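Local coordinates for iron Transport-associated domain protein (Bacillus anthracis, PDB 4H8Q) that binds heme through a NEAT domain of the anthrax hemophore IsdX2, probably to scavenge heme iron from methemoglobin for transport, at residues Tyr16-Lys21 with Lys50-Thr55; Ser31-Tyr36 with Tyr118-Gln123; Thr63-Glu68 with Arg88-Glu93. The protein carries 1 engineered substitution. All blocks are in the same frame, centred on the assembly; numbering follows the deposited sequence.

In the fold
The three contacts lie 12 to 14 Å apart, centre to centre, in one immunoglobulin-like sandwich whose antiparallel strands close into a barrel. Contact 1 packs strand 14-24 against strand 49-56, contact 3 packs strand 62-69 against strand 87-94, and contact 2 sets the 31-36 loop on strand 114-125 beside the heme. Contact 1 closes in sequence before contact 3 begins; contact 2 alternates its segments with those of contact 1 and encloses contact 3. Strands 14-24 and 114-125 are neighbours, as are 49-56 and 87-94, so contact 2 and contact 3 each border contact 1. Phe65 touches both Met33 and Ile122, making the apolar interior continuous with the wall of the heme pocket.

Contact 1 (Tyr16-Lys21 with Lys50-Thr55); sequences YDIAFK and KYIAMT
Inside the barrel-like antiparallel sandwich of the NEAT fold, Ile18 and Phe20 of strand 14-24 pack on Ile52 and Met54 of strand 49-56. Strand 41-46 lies between these two in the sheet, so no backbone hydrogen bond joins them and the contact is made by side chains alone. The methyl CE of Met54 sits over one face of the Phe20 ring, 3.8 Å from the ring centroid and displaced toward the rim, where CE comes within 3.5 Å of Phe20 CZ. The Met54 chain leaves the backbone extended and then bends at its last torsion (chi3 -59°), which turns CE onto the ring. SD stands obliquely to it, 4.4 Å from the Phe20 centroid, making this a Met-aromatic contact with a CH-pi component. A flexible thioether suits such an interior, since it can follow the surface of a rigid ring and has no strong polar demand. Ile122 and Phe124 of strand 114-125 also touch Phe20. Two residues back along both strands the contact is lighter: Ile18 CG2 meets Ile52 CD1 at 4.1 Å, the two branched chains crossing at about a right angle. The Ile52 side chain bends at chi2, which carries CD1 nearer to Ile18.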
loop_
_atom_site.group_PDB
_atom_site.type_symbol
_atom_site.label_atom_id
_atom_site.label_comp_id
_atom_site.label_asym_id
_atom_site.label_seq_id
_atom_site.Cartn_x
_atom_site.Cartn_y
_atom_site.Cartn_z
ATOM N N TYR A 16 3.913 11.469 -9.836
ATOM C CA TYR A 16 2.786 11.098 -10.702
ATOM C C TYR A 16 1.652 10.428 -9.937
ATOM O O TYR A 16 1.892 9.791 -8.914
ATOM C CB TYR A 16 3.260 10.100 -11.756
ATOM C CG TYR A 16 4.435 10.549 -12.583
ATOM C CD1 TYR A 16 4.248 11.119 -13.832
ATOM C CD2 TYR A 16 5.733 10.382 -12.126
ATOM C CE1 TYR A 16 5.326 11.526 -14.597
ATOM C CE2 TYR A 16 6.818 10.780 -12.890
ATOM C CZ TYR A 16 6.605 11.354 -14.123
ATOM O OH TYR A 16 7.686 11.756 -14.880
ATOM N N ASP A 17 0.427 10.527 -10.454
ATOM C CA ASP A 17 -0.670 9.731 -9.924
ATOM C C ASP A 17 -0.562 8.311 -10.473
ATOM O O ASP A 17 -0.257 8.111 -11.657
ATOM C CB ASP A 17 -2.031 10.313 -10.333
ATOM C CG ASP A 17 -2.376 11.599 -9.619
ATOM O OD1 ASP A 17 -1.701 11.935 -8.616
ATOM O OD2 ASP A 17 -3.358 12.264 -10.039
ATOM N N ILE A 18 -0.819 7.317 -9.629
ATOM C CA ILE A 18 -0.882 5.945 -10.114
ATOM C C ILE A 18 -2.034 5.179 -9.482
ATOM O O ILE A 18 -2.120 5.044 -8.265
ATOM C CB ILE A 18 0.459 5.198 -9.935
ATOM C CG1 ILE A 18 0.363 3.791 -10.544
ATOM C CG2 ILE A 18 0.871 5.163 -8.468
ATOM C CD1 ILE A 18 1.716 3.148 -10.820
ATOM N N ALA A 19 -2.940 4.684 -10.321
ATOM C CA ALA A 19 -4.062 3.910 -9.814
ATOM C C ALA A 19 -3.612 2.508 -9.439
ATOM O O ALA A 19 -2.655 1.982 -10.005
ATOM C CB ALA A 19 -5.179 3.837 -10.859
ATOM N N PHE A 20 -4.307 1.898 -8.488
ATOM C CA PHE A 20 -3.975 0.535 -8.075
ATOM C C PHE A 20 -5.169 -0.104 -7.383
ATOM O O PHE A 20 -6.142 0.582 -7.026
ATOM C CB PHE A 20 -2.772 0.533 -7.123
ATOM C CG PHE A 20 -3.088 1.108 -5.773
ATOM C CD1 PHE A 20 -3.042 2.480 -5.567
ATOM C CD2 PHE A 20 -3.452 0.280 -4.716
ATOM C CE1 PHE A 20 -3.356 3.017 -4.329
ATOM C CE2 PHE A 20 -3.759 0.806 -3.471
ATOM C CZ PHE A 20 -3.713 2.177 -3.275
ATOM N N LYS A 21 -5.083 -1.420 -7.199
ATOM C CA LYS A 21 -6.064 -2.179 -6.449
ATOM C C LYS A 21 -5.299 -3.116 -5.521
ATOM O O LYS A 21 -4.188 -3.547 -5.849
ATOM C CB LYS A 21 -6.935 -3.007 -7.407
ATOM C CG LYS A 21 -7.872 -2.191 -8.277
ATOM C CD LYS A 21 -8.556 -3.076 -9.316
ATOM C CE LYS A 21 -9.505 -2.270 -10.204
ATOM N NZ LYS A 21 -10.089 -3.107 -11.300
ATOM N N LYS A 50 11.685 3.996 -8.091
ATOM C CA LYS A 50 10.269 4.322 -7.987
ATOM C C LYS A 50 9.780 4.121 -6.562
ATOM O O LYS A 50 9.935 3.042 -5.988
ATOM C CB LYS A 50 9.448 3.446 -8.928
ATOM C CG LYS A 50 9.893 3.489 -10.379
ATOM C CD LYS A 50 8.930 2.714 -11.256
ATOM C CE LYS A 50 9.555 2.356 -12.592
ATOM N NZ LYS A 50 10.664 1.378 -12.422
ATOM N N TYR A 51 9.197 5.168 -5.992
ATOM C CA TYR A 51 8.653 5.089 -4.645
ATOM C C TYR A 51 7.170 5.380 -4.696
ATOM O O TYR A 51 6.725 6.262 -5.429
ATOM C CB TYR A 51 9.336 6.095 -3.727
ATOM C CG TYR A 51 10.835 5.975 -3.754
ATOM C CD1 TYR A 51 11.486 5.037 -2.964
ATOM C CD2 TYR A 51 11.598 6.784 -4.582
ATOM C CE1 TYR A 51 12.862 4.916 -2.993
ATOM C CE2 TYR A 51 12.971 6.669 -4.619
ATOM C CZ TYR A 51 13.598 5.735 -3.823
ATOM O OH TYR A 51 14.970 5.622 -3.860
ATOM N N ILE A 52 6.408 4.632 -3.913
ATOM C CA ILE A 52 4.974 4.813 -3.847
ATOM C C ILE A 52 4.633 5.361 -2.481
ATOM O O ILE A 52 5.091 4.835 -1.467
ATOM C CB ILE A 52 4.261 3.464 -3.991
ATOM C CG1 ILE A 52 4.655 2.798 -5.314
ATOM C CG2 ILE A 52 2.744 3.639 -3.853
ATOM C CD1 ILE A 52 4.098 3.496 -6.527
ATOM N N ALA A 53 3.845 6.428 -2.461
ATOM C CA ALA A 53 3.277 6.953 -1.231
ATOM C C ALA A 53 1.783 6.695 -1.252
ATOM O O ALA A 53 1.066 7.174 -2.132
ATOM C CB ALA A 53 3.561 8.447 -1.100
ATOM N N MET A 54 1.323 5.929 -0.270
ATOM C CA MET A 54 -0.052 5.440 -0.243
ATOM C C MET A 54 -0.731 5.839 1.057
ATOM O O MET A 54 -0.161 5.658 2.133
ATOM C CB MET A 54 -0.040 3.914 -0.339
ATOM C CG MET A 54 -1.418 3.297 -0.366
ATOM S SD MET A 54 -1.301 1.520 -0.612
ATOM C CE MET A 54 -0.432 1.447 -2.171
ATOM N N THR A 55 -1.947 6.367 0.958
ATOM C CA THR A 55 -2.734 6.717 2.133
ATOM C C THR A 55 -3.551 5.525 2.639
ATOM O O THR A 55 -4.287 4.885 1.870
ATOM C CB THR A 55 -3.679 7.896 1.837
ATOM O OG1 THR A 55 -2.897 9.049 1.483
ATOM C CG2 THR A 55 -4.538 8.217 3.053
#

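Contact 2 (Ser31-Tyr36 with Tyr118-Gln123); sequences SMMNTY and YDVQIQ. Engineered in segment 31-36: Thr35 (natural residue Gln). With HEM (protoporphyrin IX containing Fe), chain B.
Ser31 and Met33 of the heme-binding loop rest on Val120 of strand 114-125, and the heme fits against all three. Between the protein segments themselves the packing is light: Ser31 OG lies 3.8 Å from Val120 CG1, Met33 SD lies 4.2 Å from Val120 CG2, and no hydrogen bond crosses. The branched valine offers one methyl to each neighbour, and its CG1 also touches the heme methyl CMD.

The tight part is the grip on the heme. Ser31 OG, held anti to its own nitrogen (chi1 178°), donates to propionate oxygen O1D at 2.6 Å and at the same time accepts from Met33 N at 3.0 Å, an ST turn that fixes its rotation. The backbone N of Met32 donates almost straight (172°) to the other oxygen of that carboxylate, O2D, at 2.8 Å. A small hydroxyl and a main-chain N-H thus hold both oxygens, and the two donors would probably stabilise the negative charge. Tyr118 lays a face against pyrrole ring D, heme C3D standing 3.3 Å above the centre of the phenol ring. Tyr36 receives heme methyl CMC 3.4 Å above the centre of one face. Met33 runs out extended, with CB, CG and SD against vinyl carbon CBC.

The outer turn of the loop is looser. Thr35, an exposed, engineered residue replacing the natural glutamine, does not touch strand 118-123; its CG2 lies near the rim of Tyr36's other face.

Ser31 and Tyr36 bracket the SxxxxY signature on one side of the heme. On the other, Tyr118 OH is hydrogen-bonded to Tyr114 OH in the YxxxY pair, whose first tyrosine is probably the iron ligand, as in other heme-binding NEAT domains.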
loop_
_atom_site.group_PDB
_atom_site.type_symbol
_atom_site.label_atom_id
_atom_site.label_comp_id
_atom_site.label_asym_id
_atom_site.label_seq_id
_atom_site.Cartn_x
_atom_site.Cartn_y
_atom_site.Cartn_z
ATOM N N SER A 31 -9.446 -7.287 -2.647
ATOM C CA SER A 31 -9.282 -7.548 -1.226
ATOM C C SER A 31 -10.176 -6.647 -0.392
ATOM O O SER A 31 -10.504 -5.523 -0.802
ATOM C CB SER A 31 -7.827 -7.285 -0.807
ATOM O OG SER A 31 -7.657 -7.484 0.579
ATOM N N MET A 32 -10.560 -7.143 0.786
ATOM C CA MET A 32 -11.237 -6.346 1.812
ATOM C C MET A 32 -10.378 -5.138 2.182
ATOM O O MET A 32 -10.887 -4.108 2.630
ATOM C CB MET A 32 -11.504 -7.188 3.069
ATOM C CG MET A 32 -12.642 -8.218 2.951
ATOM S SD MET A 32 -14.314 -7.518 2.935
ATOM C CE MET A 32 -14.498 -6.903 4.609
ATOM N N MET A 33 -9.073 -5.261 1.980
ATOM C CA MET A 33 -8.164 -4.154 2.283
ATOM C C MET A 33 -8.343 -2.991 1.313
ATOM O O MET A 33 -8.035 -1.851 1.646
ATOM C CB MET A 33 -6.709 -4.615 2.296
ATOM C CG MET A 33 -5.735 -3.481 2.575
ATOM S SD MET A 33 -4.097 -4.121 2.960
ATOM C CE MET A 33 -3.257 -2.559 3.260
ATOM N N ASN A 34 -8.845 -3.265 0.114
ATOM C CA ASN A 34 -8.940 -2.232 -0.897
ATOM C C ASN A 34 -9.814 -1.068 -0.438
ATOM O O ASN A 34 -9.662 0.068 -0.901
ATOM C CB ASN A 34 -9.478 -2.823 -2.196
ATOM C CG ASN A 34 -9.246 -1.923 -3.373
ATOM O OD1 ASN A 34 -8.104 -1.696 -3.789
ATOM N ND2 ASN A 34 -10.333 -1.402 -3.934
ATOM N N THR A 35 -10.727 -1.365 0.478
ATOM C CA THR A 35 -11.634 -0.375 1.045
ATOM C C THR A 35 -10.894 0.676 1.880
ATOM O O THR A 35 -11.383 1.798 2.072
ATOM C CB THR A 35 -12.662 -1.097 1.954
ATOM O OG1 THR A 35 -13.533 -1.902 1.140
ATOM C CG2 THR A 35 -13.486 -0.117 2.765
ATOM N N TYR A 36 -9.709 0.305 2.354
ATOM C CA TYR A 36 -8.990 1.083 3.363
ATOM C C TYR A 36 -7.736 1.747 2.821
ATOM O O TYR A 36 -6.873 2.176 3.581
ATOM C CB TYR A 36 -8.638 0.195 4.558
ATOM C CG TYR A 36 -9.873 -0.323 5.248
ATOM C CD1 TYR A 36 -10.555 0.467 6.157
ATOM C CD2 TYR A 36 -10.381 -1.582 4.956
ATOM C CE1 TYR A 36 -11.702 0.012 6.780
ATOM C CE2 TYR A 36 -11.526 -2.051 5.572
ATOM C CZ TYR A 36 -12.183 -1.244 6.482
ATOM O OH TYR A 36 -13.329 -1.691 7.095
ATOM N N TYR A 118 -2.643 -10.757 7.302
ATOM C CA TYR A 118 -2.943 -11.283 5.980
ATOM C C TYR A 118 -1.826 -10.978 5.013
ATOM O O TYR A 118 -1.093 -9.995 5.175
ATOM C CB TYR A 118 -4.189 -10.613 5.398
ATOM C CG TYR A 118 -5.449 -10.710 6.214
ATOM C CD1 TYR A 118 -6.228 -11.857 6.176
ATOM C CD2 TYR A 118 -5.882 -9.646 6.989
ATOM C CE1 TYR A 118 -7.390 -11.954 6.911
ATOM C CE2 TYR A 118 -7.056 -9.735 7.736
ATOM C CZ TYR A 118 -7.805 -10.886 7.675
ATOM O OH TYR A 118 -8.967 -10.985 8.407
ATOM N N ASP A 119 -1.725 -11.815 3.987
ATOM C CA ASP A 119 -0.986 -11.486 2.787
ATOM C C ASP A 119 -1.934 -10.875 1.753
ATOM O O ASP A 119 -3.088 -11.280 1.646
ATOM C CB ASP A 119 -0.343 -12.755 2.214
ATOM C CG ASP A 119 0.719 -13.335 3.131
ATOM O OD1 ASP A 119 0.612 -14.521 3.500
ATOM O OD2 ASP A 119 1.672 -12.615 3.470
ATOM N N VAL A 120 -1.466 -9.880 1.008
ATOM C CA VAL A 120 -2.216 -9.355 -0.124
ATOM C C VAL A 120 -1.247 -9.029 -1.249
ATOM O O VAL A 120 -0.023 -9.027 -1.049
ATOM C CB VAL A 120 -2.960 -8.055 0.235
ATOM C CG1 VAL A 120 -4.023 -8.311 1.276
ATOM C CG2 VAL A 120 -1.960 -7.001 0.743
ATOM N N GLN A 121 -1.792 -8.768 -2.433
ATOM C CA GLN A 121 -0.997 -8.244 -3.535
ATOM C C GLN A 121 -1.500 -6.876 -3.957
ATOM O O GLN A 121 -2.701 -6.619 -3.969
ATOM C CB GLN A 121 -1.016 -9.182 -4.743
ATOM C CG GLN A 121 -0.108 -10.390 -4.598
ATOM C CD GLN A 121 -0.739 -11.481 -3.772
ATOM O OE1 GLN A 121 -1.818 -11.967 -4.109
ATOM N NE2 GLN A 121 -0.080 -11.876 -2.689
ATOM N N ILE A 122 -0.572 -5.990 -4.297
ATOM C CA ILE A 122 -0.942 -4.710 -4.871
ATOM C C ILE A 122 -0.710 -4.770 -6.372
ATOM O O ILE A 122 0.374 -5.148 -6.822
ATOM C CB ILE A 122 -0.105 -3.567 -4.264
ATOM C CG1 ILE A 122 -0.401 -3.457 -2.766
ATOM C CG2 ILE A 122 -0.420 -2.251 -4.971
ATOM C CD1 ILE A 122 0.616 -2.616 -1.973
ATOM N N GLN A 123 -1.727 -4.407 -7.145
ATOM C CA GLN A 123 -1.578 -4.318 -8.594
ATOM C C GLN A 123 -1.780 -2.882 -9.031
ATOM O O GLN A 123 -2.865 -2.330 -8.881
ATOM C CB GLN A 123 -2.572 -5.226 -9.320
ATOM C CG GLN A 123 -2.385 -5.225 -10.830
ATOM C CD GLN A 123 -1.650 -6.463 -11.320
ATOM O OE1 GLN A 123 -2.215 -7.559 -11.350
ATOM N NE2 GLN A 123 -0.384 -6.297 -11.698
HETATM C CHA HEM B . -10.860 -10.841 5.448
HETATM C CHB HEM B . -14.351 -8.634 7.997
HETATM C CHC HEM B . -11.515 -4.725 8.605
HETATM C CHD HEM B . -8.256 -6.670 5.567
HETATM C C1A HEM B . -12.039 -10.580 6.092
HETATM C C2A HEM B . -13.166 -11.488 6.203
HETATM C C3A HEM B . -14.121 -10.863 6.900
HETATM C C4A HEM B . -13.636 -9.554 7.271
HETATM C CMA HEM B . -15.510 -11.422 7.276
HETATM C CAA HEM B . -13.240 -12.910 5.589
HETATM C CBA HEM B . -13.320 -12.802 4.066
HETATM C CGA HEM B . -14.526 -12.009 3.607
HETATM O O1A HEM B . -15.643 -12.240 4.134
HETATM O O2A HEM B . -14.396 -11.151 2.694
HETATM C C1B HEM B . -13.893 -7.386 8.355
HETATM C C2B HEM B . -14.664 -6.394 9.066
HETATM C C3B HEM B . -13.898 -5.319 9.237
HETATM C C4B HEM B . -12.598 -5.584 8.644
HETATM C CMB HEM B . -16.134 -6.556 9.521
HETATM C CAB HEM B . -14.351 -4.029 9.956
HETATM C CBB HEM B . -13.562 -2.960 9.964
HETATM C C1C HEM B . -10.397 -4.895 7.811
HETATM C C2C HEM B . -9.332 -3.927 7.620
HETATM C C3C HEM B . -8.430 -4.459 6.786
HETATM C C4C HEM B . -8.888 -5.789 6.413
HETATM C CMC HEM B . -9.264 -2.532 8.291
HETATM C CAC HEM B . -7.129 -3.785 6.302
HETATM C CBC HEM B . -6.249 -4.497 5.600
HETATM C C1D HEM B . -8.667 -7.951 5.287
HETATM C C2D HEM B . -7.917 -8.858 4.459
HETATM C C3D HEM B . -8.715 -10.145 4.416
HETATM C C4D HEM B . -9.880 -9.903 5.230
HETATM C CMD HEM B . -6.583 -8.580 3.752
HETATM C CAD HEM B . -8.346 -11.438 3.668
HETATM C CBD HEM B . -9.213 -11.583 2.426
HETATM C CGD HEM B . -9.054 -10.413 1.497
HETATM O O1D HEM B . -7.898 -10.042 1.133
HETATM O O2D HEM B . -10.109 -9.855 1.098
HETATM N NA HEM B . -12.358 -9.416 6.754
HETATM N NB HEM B . -12.634 -6.860 8.111
HETATM N NC HEM B . -10.093 -6.007 7.050
HETATM N ND HEM B . -9.823 -8.599 5.730
HETATM FE FE HEM B . -11.125 -7.816 7.097
#

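Contact 3 (Thr63-Glu68 with Arg88-Glu93); sequences TKFQTE and RVVEFE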
loop_
_atom_site.group_PDB
_atom_site.type_symbol
_atom_site.label_atom_id
_atom_site.label_comp_id
_atom_site.label_asym_id
_atom_site.label_seq_id
_atom_site.Cartn_x
_atom_site.Cartn_y
_atom_site.Cartn_z
ATOM N N THR A 63 -2.183 -1.989 12.144
ATOM C CA THR A 63 -1.043 -1.916 13.055
ATOM C C THR A 63 0.305 -2.211 12.408
ATOM O O THR A 63 1.345 -1.773 12.906
ATOM C CB THR A 63 -1.256 -2.772 14.312
ATOM O OG1 THR A 63 -1.495 -4.124 13.925
ATOM C CG2 THR A 63 -2.455 -2.264 15.096
ATOM N N LYS A 64 0.293 -2.950 11.305
ATOM C CA LYS A 64 1.512 -3.218 10.552
ATOM C C LYS A 64 1.211 -3.211 9.069
ATOM O O LYS A 64 0.138 -3.648 8.637
ATOM C CB LYS A 64 2.104 -4.584 10.907
ATOM C CG LYS A 64 2.695 -4.694 12.299
ATOM C CD LYS A 64 3.405 -6.035 12.464
ATOM C CE LYS A 64 4.287 -6.042 13.706
ATOM N NZ LYS A 64 4.903 -7.381 13.955
ATOM N N PHE A 65 2.161 -2.715 8.282
ATOM C CA PHE A 65 2.046 -2.793 6.835
ATOM C C PHE A 65 3.424 -2.998 6.224
ATOM O O PHE A 65 4.329 -2.188 6.439
ATOM C CB PHE A 65 1.390 -1.536 6.246
ATOM C CG PHE A 65 1.289 -1.572 4.753
ATOM C CD1 PHE A 65 0.410 -2.453 4.131
ATOM C CD2 PHE A 65 2.105 -0.783 3.967
ATOM C CE1 PHE A 65 0.321 -2.513 2.753
ATOM C CE2 PHE A 65 2.025 -0.836 2.578
ATOM C CZ PHE A 65 1.128 -1.693 1.971
ATOM N N GLN A 66 3.586 -4.084 5.469
ATOM C CA GLN A 66 4.900 -4.427 4.927
ATOM C C GLN A 66 4.812 -4.726 3.438
ATOM O O GLN A 66 3.783 -5.191 2.940
ATOM C CB GLN A 66 5.467 -5.643 5.660
ATOM C CG GLN A 66 5.550 -5.455 7.152
ATOM C CD GLN A 66 6.078 -6.680 7.863
ATOM O OE1 GLN A 66 6.047 -7.789 7.329
ATOM N NE2 GLN A 66 6.557 -6.487 9.086
ATOM N N THR A 67 5.893 -4.461 2.713
ATOM C CA THR A 67 5.942 -4.849 1.316
ATOM C C THR A 67 7.211 -5.647 1.056
ATOM O O THR A 67 8.173 -5.560 1.823
ATOM C CB THR A 67 5.876 -3.635 0.370
ATOM O OG1 THR A 67 7.017 -2.792 0.577
ATOM C CG2 THR A 67 4.615 -2.832 0.622
ATOM N N GLU A 68 7.198 -6.439 -0.007
ATOM C CA GLU A 68 8.343 -7.294 -0.313
ATOM C C GLU A 68 9.486 -6.451 -0.844
ATOM O O GLU A 68 9.305 -5.649 -1.761
ATOM C CB GLU A 68 7.970 -8.379 -1.327
ATOM C CG GLU A 68 9.125 -9.340 -1.638
ATOM C CD GLU A 68 8.661 -10.686 -2.176
ATOM O OE1 GLU A 68 7.536 -10.771 -2.708
ATOM O OE2 GLU A 68 9.429 -11.666 -2.064
ATOM N N ARG A 88 -2.962 7.733 7.539
ATOM C CA ARG A 88 -1.527 7.958 7.492
ATOM C C ARG A 88 -1.005 7.625 6.108
ATOM O O ARG A 88 -1.669 6.940 5.341
ATOM C CB ARG A 88 -0.794 7.144 8.549
ATOM C CG ARG A 88 -0.673 5.644 8.268
ATOM C CD ARG A 88 0.057 5.018 9.438
ATOM N NE ARG A 88 0.351 3.590 9.314
ATOM C CZ ARG A 88 -0.462 2.622 9.746
ATOM N NH1 ARG A 88 -1.646 2.925 10.262
ATOM N NH2 ARG A 88 -0.099 1.354 9.639
ATOM N N VAL A 89 0.178 8.137 5.792
ATOM C CA VAL A 89 0.782 7.879 4.497
ATOM C C VAL A 89 2.020 7.018 4.692
ATOM O O VAL A 89 2.897 7.335 5.506
ATOM C CB VAL A 89 1.163 9.197 3.774
ATOM C CG1 VAL A 89 1.813 8.885 2.414
ATOM C CG2 VAL A 89 -0.066 10.057 3.587
ATOM N N VAL A 90 2.084 5.912 3.954
ATOM C CA VAL A 90 3.238 5.020 4.012
ATOM C C VAL A 90 3.958 5.042 2.671
ATOM O O VAL A 90 3.347 5.280 1.624
ATOM C CB VAL A 90 2.851 3.569 4.418
ATOM C CG1 VAL A 90 2.212 3.554 5.814
ATOM C CG2 VAL A 90 1.912 2.945 3.387
ATOM N N GLU A 91 5.261 4.809 2.703
ATOM C CA GLU A 91 6.071 4.901 1.495
ATOM C C GLU A 91 6.918 3.654 1.343
ATOM O O GLU A 91 7.477 3.151 2.317
ATOM C CB GLU A 91 6.975 6.124 1.595
ATOM C CG GLU A 91 7.942 6.298 0.453
ATOM C CD GLU A 91 8.908 7.439 0.725
ATOM O OE1 GLU A 91 9.944 7.198 1.391
ATOM O OE2 GLU A 91 8.615 8.575 0.291
ATOM N N PHE A 92 6.998 3.148 0.121
ATOM C CA PHE A 92 7.766 1.944 -0.159
ATOM C C PHE A 92 8.187 1.941 -1.615
ATOM O O PHE A 92 7.635 2.673 -2.438
ATOM C CB PHE A 92 6.956 0.677 0.166
ATOM C CG PHE A 92 5.611 0.618 -0.518
ATOM C CD1 PHE A 92 5.494 0.102 -1.797
ATOM C CD2 PHE A 92 4.468 1.084 0.119
ATOM C CE1 PHE A 92 4.260 0.045 -2.424
ATOM C CE2 PHE A 92 3.233 1.029 -0.502
ATOM C CZ PHE A 92 3.132 0.510 -1.780
ATOM N N GLU A 93 9.176 1.114 -1.925
ATOM C CA GLU A 93 9.713 1.033 -3.270
ATOM C C GLU A 93 8.931 0.041 -4.111
ATOM O O GLU A 93 8.457 -0.989 -3.617
ATOM C CB GLU A 93 11.180 0.602 -3.215
ATOM C CG GLU A 93 12.166 1.656 -3.650
ATOM C CD GLU A 93 13.572 1.098 -3.771
ATOM O OE1 GLU A 93 14.272 1.026 -2.737
ATOM O OE2 GLU A 93 13.967 0.719 -4.898
HETATM O O HOH W 1 8.663 -2.720 -1.510
#
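Strands 63-68 and 88-93 run nearly parallel, 12° between their directions and 8.0 Å between their axes, because strand 72-82 lies between them in the sheet and pairs antiparallel with both. Their contact is therefore one of side chains across the interior.

Phe65 is central. Its CD2 rests on Val90 CG2 at 3.8 Å, and its CE2 meets Phe92 CE2, also at 3.8 Å. The two rings are set obliquely, planes at 58°, with Phe92 reaching the edge of Phe65 near its plane. With CG anti to the backbone nitrogen (chi1 179°), Phe65 sends its ring toward strand 88-93. Large, flat, apolar groups suit a place also lined by Ile122.

Thr67 serves two environments. Its CG2 stands over the centre of the Phe92 ring, 3.8 Å from the centroid, a CH-pi contact. Its OG1 donates to a water at 2.7 Å, and that water in turn donates to Glu68 O at 3.0 Å and Glu93 O at 2.7 Å, so one molecule bridges the strands where no direct bond does. Threonine fits here because one branch is apolar and the other can bind water.

At the opposite end of the strand pair, Arg88 is hydrogen-bonded to Ser59 and Ile62, while Thr63 and Lys64 face Lys106 in a classic beta bulge. Inward-facing aromatic and branched residues from non-adjacent strands form the hydrophobic core of the immunoglobulin-like NEAT fold, whose antiparallel strands close into a barrel-like sandwich.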